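Local coordinates for protein CofB (Escherichia coli, PDB 5AX6) that serves as the homotrimeric minor pilin of the type IVb pilus CFA/III of enterotoxigenic E. coli and probably takes part in assembly of that pilus, at residues K340-T345 and S487-T492; P399-S404 and I482-S487. All coordinates share one frame; numbering follows the deposited sequence.

Interaction 1: residues K340-T345 and S487-T492; sequences KKELRT and STEPQT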
ATOM      1  N   LYS A 340      27.500  19.379   3.191  1.00 47.58           N
ATOM      2  CA  LYS A 340      26.669  19.036   2.050  1.00 46.51           C
ATOM      3  C   LYS A 340      26.262  17.571   2.157  1.00 45.36           C
ATOM      4  O   LYS A 340      26.960  16.769   2.783  1.00 41.47           O
ATOM      5  CB  LYS A 340      27.415  19.294   0.736  1.00 47.02           C
ATOM      6  CG  LYS A 340      28.363  18.166   0.329  1.00 56.96           C
ATOM      7  CD  LYS A 340      29.381  18.598  -0.741  1.00 55.96           C
ATOM      8  CE  LYS A 340      28.726  18.920  -2.084  1.00 55.19           C
ATOM      9  NZ  LYS A 340      28.077  17.733  -2.721  1.00 58.32           N
ATOM     10  N   LYS A 341      25.125  17.228   1.565  1.00 38.74           N
ATOM     11  CA  LYS A 341      24.705  15.838   1.509  1.00 33.54           C
ATOM     12  C   LYS A 341      25.176  15.254   0.189  1.00 31.68           C
ATOM     13  O   LYS A 341      25.319  15.977  -0.797  1.00 29.58           O
ATOM     14  CB  LYS A 341      23.190  15.718   1.669  1.00 35.59           C
ATOM     15  CG  LYS A 341      22.698  16.188   3.039  1.00 36.89           C
ATOM     16  CD  LYS A 341      21.204  15.966   3.244  1.00 46.53           C
ATOM     17  CE  LYS A 341      20.370  17.084   2.637  1.00 47.92           C
ATOM     18  NZ  LYS A 341      19.124  17.316   3.433  1.00 50.87           N
ATOM     19  N   GLU A 342      25.453  13.954   0.183  1.00 27.03           N
ATOM     20  CA  GLU A 342      25.911  13.280  -1.026  1.00 23.17           C
ATOM     21  C   GLU A 342      25.081  12.037  -1.259  1.00 21.54           C
ATOM     22  O   GLU A 342      24.590  11.440  -0.304  1.00 20.48           O
ATOM     23  CB  GLU A 342      27.388  12.892  -0.916  1.00 26.51           C
ATOM     24  CG  GLU A 342      28.322  14.043  -0.558  1.00 33.47           C
ATOM     25  CD  GLU A 342      28.768  14.861  -1.759  1.00 41.01           C
ATOM     26  OE1 GLU A 342      28.130  14.773  -2.835  1.00 29.83           O
ATOM     27  OE2 GLU A 342      29.770  15.600  -1.625  1.00 42.63           O
ATOM     28  N   LEU A 343      24.957  11.625  -2.520  1.00 20.07           N
ATOM     29  CA  LEU A 343      24.240  10.399  -2.851  1.00 21.58           C
ATOM     30  C   LEU A 343      25.178   9.356  -3.446  1.00 17.79           C
ATOM     31  O   LEU A 343      26.115   9.690  -4.167  1.00 19.61           O
ATOM     32  CB  LEU A 343      23.106  10.686  -3.837  1.00 19.58           C
ATOM     33  CG  LEU A 343      22.095  11.746  -3.401  1.00 24.64           C
ATOM     34  CD1 LEU A 343      21.051  11.917  -4.495  1.00 29.63           C
ATOM     35  CD2 LEU A 343      21.441  11.373  -2.089  1.00 27.49           C
ATOM     36  N   ARG A 344      24.936   8.088  -3.132  1.00 17.82           N
ATOM     37  CA  ARG A 344      25.708   7.009  -3.751  1.00 18.27           C
ATOM     38  C   ARG A 344      24.827   5.805  -4.037  1.00 16.42           C
ATOM     39  O   ARG A 344      23.761   5.649  -3.431  1.00 17.39           O
ATOM     40  CB  ARG A 344      26.866   6.577  -2.854  1.00 18.05           C
ATOM     41  CG  ARG A 344      26.417   5.837  -1.608  1.00 18.10           C
ATOM     42  CD  ARG A 344      27.538   5.804  -0.588  1.00 20.86           C
ATOM     43  NE  ARG A 344      27.201   5.031   0.597  1.00 19.67           N
ATOM     44  CZ  ARG A 344      26.632   5.535   1.679  1.00 27.56           C
ATOM     45  NH1 ARG A 344      26.293   6.824   1.718  1.00 23.89           N
ATOM     46  NH2 ARG A 344      26.379   4.745   2.716  1.00 25.67           N
ATOM     47  N   THR A 345      25.292   4.944  -4.939  1.00 15.77           N
ATOM     48  CA  THR A 345      24.579   3.708  -5.257  1.00 16.59           C
ATOM     49  C   THR A 345      25.347   2.515  -4.704  1.00 14.48           C
ATOM     50  O   THR A 345      26.448   2.656  -4.196  1.00 16.65           O
ATOM     51  CB  THR A 345      24.404   3.513  -6.780  1.00 19.11           C
ATOM     52  OG1 THR A 345      25.697   3.453  -7.390  1.00 18.39           O
ATOM     53  CG2 THR A 345      23.633   4.662  -7.400  1.00 18.99           C
ATOM     54  N   SER A 487      27.815   8.313  -7.971  1.00 15.22           N
ATOM     55  CA  SER A 487      27.875   9.200  -6.816  1.00 18.07           C
ATOM     56  C   SER A 487      27.758  10.668  -7.215  1.00 18.75           C
ATOM     57  O   SER A 487      28.119  11.041  -8.328  1.00 17.62           O
ATOM     58  CB  SER A 487      29.188   8.984  -6.060  1.00 18.88           C
ATOM     59  OG  SER A 487      29.253   9.768  -4.881  1.00 18.55           O
ATOM     60  N   THR A 488      27.269  11.489  -6.293  1.00 20.37           N
ATOM     61  CA  THR A 488      27.327  12.935  -6.477  1.00 20.31           C
ATOM     62  C   THR A 488      28.758  13.435  -6.278  1.00 25.50           C
ATOM     63  O   THR A 488      29.097  14.537  -6.701  1.00 24.70           O
ATOM     64  CB  THR A 488      26.400  13.663  -5.517  1.00 23.60           C
ATOM     65  OG1 THR A 488      26.618  13.172  -4.188  1.00 23.66           O
ATOM     66  CG2 THR A 488      24.952  13.423  -5.909  1.00 23.24           C
ATOM     67  N   GLU A 489      29.588  12.622  -5.627  1.00 19.88           N
ATOM     68  CA  GLU A 489      31.016  12.923  -5.493  1.00 24.94           C
ATOM     69  C   GLU A 489      31.687  12.611  -6.825  1.00 22.71           C
ATOM     70  O   GLU A 489      31.602  11.495  -7.320  1.00 21.63           O
ATOM     71  CB  GLU A 489      31.647  12.102  -4.354  1.00 24.18           C
ATOM     72  CG  GLU A 489      30.971  12.311  -2.994  1.00 31.30           C
ATOM     73  CD  GLU A 489      31.484  11.359  -1.915  1.00 35.87           C
ATOM     74  OE1 GLU A 489      32.714  11.341  -1.669  1.00 38.82           O
ATOM     75  OE2 GLU A 489      30.658  10.633  -1.308  1.00 29.84           O
ATOM     76  N   PRO A 490      32.348  13.602  -7.427  1.00 24.49           N
ATOM     77  CA  PRO A 490      32.901  13.348  -8.763  1.00 22.91           C
ATOM     78  C   PRO A 490      34.158  12.461  -8.762  1.00 24.17           C
ATOM     79  O   PRO A 490      34.843  12.295  -7.748  1.00 22.74           O
ATOM     80  CB  PRO A 490      33.236  14.757  -9.276  1.00 28.24           C
ATOM     81  CG  PRO A 490      33.477  15.559  -8.029  1.00 34.94           C
ATOM     82  CD  PRO A 490      32.545  14.992  -6.979  1.00 26.37           C
ATOM     83  N   GLN A 491      34.433  11.888  -9.926  1.00 23.23           N
ATOM     84  CA  GLN A 491      35.635  11.117 -10.187  1.00 25.32           C
ATOM     85  C   GLN A 491      36.811  12.080 -10.365  1.00 30.72           C
ATOM     86  O   GLN A 491      36.630  13.157 -10.923  1.00 33.89           O
ATOM     87  CB  GLN A 491      35.435  10.264 -11.445  1.00 23.58           C
ATOM     88  CG  GLN A 491      36.631   9.433 -11.856  1.00 22.95           C
ATOM     89  CD  GLN A 491      36.658   8.081 -11.164  1.00 20.03           C
ATOM     90  OE1 GLN A 491      35.713   7.703 -10.469  1.00 19.39           O
ATOM     91  NE2 GLN A 491      37.747   7.351 -11.349  1.00 15.74           N
ATOM     92  N   THR A 492      37.996  11.690  -9.899  1.00 29.16           N
ATOM     93  CA  THR A 492      39.228  12.496 -10.066  1.00 47.28           C
ATOM     94  C   THR A 492      39.236  13.481 -11.244  1.00 47.29           C
ATOM     95  O   THR A 492      38.960  13.112 -12.393  1.00 53.93           O
ATOM     96  CB  THR A 492      40.469  11.579 -10.232  1.00 35.24           C
ATOM     97  OG1 THR A 492      41.516  12.271 -10.924  1.00 37.58           O
ATOM     98  CG2 THR A 492      40.116  10.368 -10.987  1.00 24.93           C
TER
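T488 meets E342 and L343 where strand 478-487 gives way to the C-terminal tail, at the end of the pairing between the two inner strands of a four-stranded antiparallel sheet; S487, bridged to R344, opens an ST turn, its OG accepting from the backbone N of E489. OG1 of T488 stands between its own backbone N and carbonyl carbon (chi1 49°), and there it serves twice: it donates to OE1 of E342 at 2.6 Å and accepts from the backbone N of L343 at 2.8 Å. The carboxylate oxygen is met on its anti side, close to the carboxylate plane. The E342 chain bends at chi2 (-85°) and crosses E489 at about a right angle, CD lying 3.6 Å from CG of E489. OE2 of E342 joins a salt bridge to K340 NZ. An alanine at E342 would probably leave the T488 hydroxyl without its acceptor and K340 without its mate. E489 turns its OE2 to N348 of the second subunit, and the R344 guanidinium likewise reaches I346 of that subunit. Beside the hydroxyl, CG2 of T488 packs 3.9 Å from CB of L343, and the T488 backbone N donates to L343 O at 3.0 Å.

Interaction 2: residues P399-S404 and I482-S487; sequences PRLSAS and ITTWCS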
ATOM      1  N   PRO A 399      29.236   8.485 -12.819  1.00 19.94           N
ATOM      2  CA  PRO A 399      29.849   7.150 -12.755  1.00 16.41           C
ATOM      3  C   PRO A 399      31.214   7.214 -12.090  1.00 22.53           C
ATOM      4  O   PRO A 399      31.960   8.166 -12.314  1.00 20.03           O
ATOM      5  CB  PRO A 399      29.970   6.729 -14.226  1.00 20.85           C
ATOM      6  CG  PRO A 399      29.861   8.003 -15.007  1.00 25.30           C
ATOM      7  CD  PRO A 399      29.021   8.947 -14.200  1.00 23.22           C
ATOM      8  N   ARG A 400      31.524   6.212 -11.272  1.00 17.78           N
ATOM      9  CA  ARG A 400      32.759   6.192 -10.511  1.00 18.07           C
ATOM     10  C   ARG A 400      33.439   4.852 -10.701  1.00 15.50           C
ATOM     11  O   ARG A 400      32.777   3.836 -10.914  1.00 15.25           O
ATOM     12  CB  ARG A 400      32.480   6.436  -9.020  1.00 18.84           C
ATOM     13  CG  ARG A 400      31.829   7.799  -8.691  1.00 18.48           C
ATOM     14  CD  ARG A 400      32.796   8.961  -8.933  1.00 19.47           C
ATOM     15  NE  ARG A 400      34.070   8.670  -8.288  1.00 19.55           N
ATOM     16  CZ  ARG A 400      34.329   8.882  -7.001  1.00 18.38           C
ATOM     17  NH1 ARG A 400      33.418   9.437  -6.207  1.00 17.84           N
ATOM     18  NH2 ARG A 400      35.515   8.548  -6.511  1.00 17.99           N
ATOM     19  N   LEU A 401      34.760   4.843 -10.605  1.00 17.57           N
ATOM     20  CA  LEU A 401      35.498   3.592 -10.651  1.00 17.09           C
ATOM     21  C   LEU A 401      36.781   3.755  -9.852  1.00 15.77           C
ATOM     22  O   LEU A 401      37.451   4.775  -9.950  1.00 18.02           O
ATOM     23  CB  LEU A 401      35.797   3.178 -12.105  1.00 18.34           C
ATOM     24  CG  LEU A 401      36.495   1.832 -12.323  1.00 17.72           C
ATOM     25  CD1 LEU A 401      36.138   1.220 -13.674  1.00 20.70           C
ATOM     26  CD2 LEU A 401      38.018   1.927 -12.174  1.00 17.14           C
ATOM     27  N   SER A 402      37.094   2.755  -9.032  1.00 18.35           N
ATOM     28  CA  SER A 402      38.371   2.697  -8.327  1.00 18.04           C
ATOM     29  C   SER A 402      38.987   1.325  -8.525  1.00 15.65           C
ATOM     30  O   SER A 402      38.301   0.381  -8.917  1.00 18.05           O
ATOM     31  CB  SER A 402      38.203   2.984  -6.834  1.00 22.79           C
ATOM     32  OG  SER A 402      38.310   4.374  -6.585  1.00 32.40           O
ATOM     33  N   ALA A 403      40.287   1.223  -8.280  1.00 17.33           N
ATOM     34  CA  ALA A 403      41.004  -0.048  -8.396  1.00 17.33           C
ATOM     35  C   ALA A 403      41.926  -0.213  -7.186  1.00 16.94           C
ATOM     36  O   ALA A 403      42.669   0.703  -6.853  1.00 21.32           O
ATOM     37  CB  ALA A 403      41.808  -0.104  -9.700  1.00 20.17           C
ATOM     38  N   SER A 404      41.836  -1.357  -6.505  1.00 15.40           N
ATOM     39  CA  SER A 404      42.706  -1.663  -5.366  1.00 18.81           C
ATOM     40  C   SER A 404      43.565  -2.871  -5.714  1.00 18.47           C
ATOM     41  O   SER A 404      43.107  -3.765  -6.426  1.00 17.83           O
ATOM     42  CB  SER A 404      41.889  -1.950  -4.103  1.00 18.55           C
ATOM     43  OG  SER A 404      41.015  -0.876  -3.800  1.00 26.60           O
ATOM     44  N   ILE A 482      38.290  -4.053  -8.862  1.00 16.19           N
ATOM     45  CA  ILE A 482      37.725  -2.837  -9.419  1.00 14.95           C
ATOM     46  C   ILE A 482      36.371  -2.635  -8.794  1.00 16.25           C
ATOM     47  O   ILE A 482      35.560  -3.555  -8.790  1.00 20.27           O
ATOM     48  CB  ILE A 482      37.597  -2.941 -10.959  1.00 15.96           C
ATOM     49  CG1 ILE A 482      38.996  -2.975 -11.586  1.00 19.88           C
ATOM     50  CG2 ILE A 482      36.754  -1.800 -11.530  1.00 16.48           C
ATOM     51  CD1 ILE A 482      39.003  -3.524 -12.998  1.00 25.40           C
ATOM     52  N   THR A 483      36.153  -1.449  -8.231  1.00 14.91           N
ATOM     53  CA  THR A 483      34.867  -1.079  -7.650  1.00 17.38           C
ATOM     54  C   THR A 483      34.211  -0.046  -8.547  1.00 17.17           C
ATOM     55  O   THR A 483      34.847   0.935  -8.913  1.00 18.37           O
ATOM     56  CB  THR A 483      35.018  -0.474  -6.227  1.00 17.57           C
ATOM     57  OG1 THR A 483      35.807  -1.346  -5.414  1.00 21.95           O
ATOM     58  CG2 THR A 483      33.641  -0.274  -5.581  1.00 19.71           C
ATOM     59  N   THR A 484      32.945  -0.258  -8.889  1.00 16.28           N
ATOM     60  CA  THR A 484      32.213   0.679  -9.718  1.00 16.39           C
ATOM     61  C   THR A 484      30.920   1.079  -9.017  1.00 18.32           C
ATOM     62  O   THR A 484      30.261   0.235  -8.395  1.00 16.05           O
ATOM     63  CB  THR A 484      31.887   0.071 -11.101  1.00 23.94           C
ATOM     64  OG1 THR A 484      31.020  -1.065 -10.949  1.00 17.60           O
ATOM     65  CG2 THR A 484      33.167  -0.345 -11.812  1.00 25.81           C
ATOM     66  N   TRP A 485      30.553   2.359  -9.109  1.00 15.32           N
ATOM     67  CA  TRP A 485      29.333   2.834  -8.462  1.00 16.93           C
ATOM     68  C   TRP A 485      28.992   4.198  -9.054  1.00 16.93           C
ATOM     69  O   TRP A 485      29.715   4.687  -9.914  1.00 21.09           O
ATOM     70  CB  TRP A 485      29.501   2.900  -6.927  1.00 16.27           C
ATOM     71  CG  TRP A 485      30.387   4.008  -6.380  1.00 15.68           C
ATOM     72  CD1 TRP A 485      29.966   5.134  -5.722  1.00 14.47           C
ATOM     73  CD2 TRP A 485      31.828   4.081  -6.414  1.00 15.18           C
ATOM     74  NE1 TRP A 485      31.051   5.897  -5.358  1.00 16.15           N
ATOM     75  CE2 TRP A 485      32.198   5.281  -5.772  1.00 15.40           C
ATOM     76  CE3 TRP A 485      32.834   3.248  -6.924  1.00 17.53           C
ATOM     77  CZ2 TRP A 485      33.536   5.676  -5.629  1.00 15.54           C
ATOM     78  CZ3 TRP A 485      34.169   3.652  -6.788  1.00 17.26           C
ATOM     79  CH2 TRP A 485      34.500   4.853  -6.138  1.00 15.63           C
ATOM     80  N   CYS A 486      27.883   4.795  -8.634  1.00 14.74           N
ATOM     81  CA  CYS A 486      27.577   6.162  -9.063  1.00 14.94           C
ATOM     82  C   CYS A 486      27.470   7.037  -7.833  1.00 17.86           C
ATOM     83  O   CYS A 486      27.058   6.564  -6.767  1.00 19.09           O
ATOM     84  CB  CYS A 486      26.271   6.218  -9.877  1.00 19.97           C
ATOM     85  SG  CYS A 486      26.331   5.362 -11.461  1.00 24.08           S
ATOM     86  N   SER A 487      27.815   8.313  -7.971  1.00 15.22           N
ATOM     87  CA  SER A 487      27.875   9.200  -6.816  1.00 18.07           C
ATOM     88  C   SER A 487      27.758  10.668  -7.215  1.00 18.75           C
ATOM     89  O   SER A 487      28.119  11.041  -8.328  1.00 17.62           O
ATOM     90  CB  SER A 487      29.188   8.984  -6.060  1.00 18.88           C
ATOM     91  OG  SER A 487      29.253   9.768  -4.881  1.00 18.55           O
TER
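An antiparallel strand pair at one margin, within this chain, of the four-stranded sheet of the C-terminal domain brings R400 against W485 and L401 against I482 and T484. R400 with W485 and S402 with T483 are hydrogen-bonded pairs, and the non-hydrogen-bonded pairs P399-C486, L401-T484 and A403-I482 alternate with them. The R400 backbone N reaches W485 O at 2.7 Å, whereas the return bond from W485 N to R400 O is longer and comes from above the carbonyl plane. On the R400 and W485 face, CG of W485 stands between its own backbone N and carbonyl carbon (chi1 72°). CB of R400 sits over the centre of the six-membered ring, 3.5 Å from the centroid, in a CH-pi contact. Beyond CB the arginine bends at chi2 and chi3, and its guanidinium lies with one face over CZ2 of W485, CZ to CZ2 3.6 Å, the two planes 52° apart. NE and NH1 are bound by Q491 OE1 and E489 O, which fix the rotation of the group. S402 OG meets the indole edge in its plane, 3.9 Å from CH2 of W485. On the other face CG of L401 touches CG2 of I482 at 3.7 Å, while CD1 of L401 lies beside CG2 of T484, side chains pointing the same way; W453, I455 and L383 pack against L401 there. C486 on this face is disulfide-bonded to C388. With L401, A403, I482, T484 and C486 on one face and R400 laid across the W485 ring on the other, the strands keep the regular pair alternation of an antiparallel beta ladder.

How the interactions relate
Interactions 1 and 2 share S487 and both reach one antiparallel sheet, their centres about 11 Å apart: strand 478-487 is flanked by 341-353, which carries 340-345, and by 398-409, which carries 399-404. Along the chain interaction 2 is nested within the loop that interaction 1 closes. Two probable hydrogen bonds tie them directly, the T345 OG1 to C486 N pair at 2.9 Å and the Q491 OE1 to R400 NE pair at 2.9 Å. The tail leaving interaction 1 passes R400, P490 O lying 3.5 Å from R400 CZ. Both contacts also touch the second subunit, which places this part of the C-terminal domain at the interface of the homotrimer.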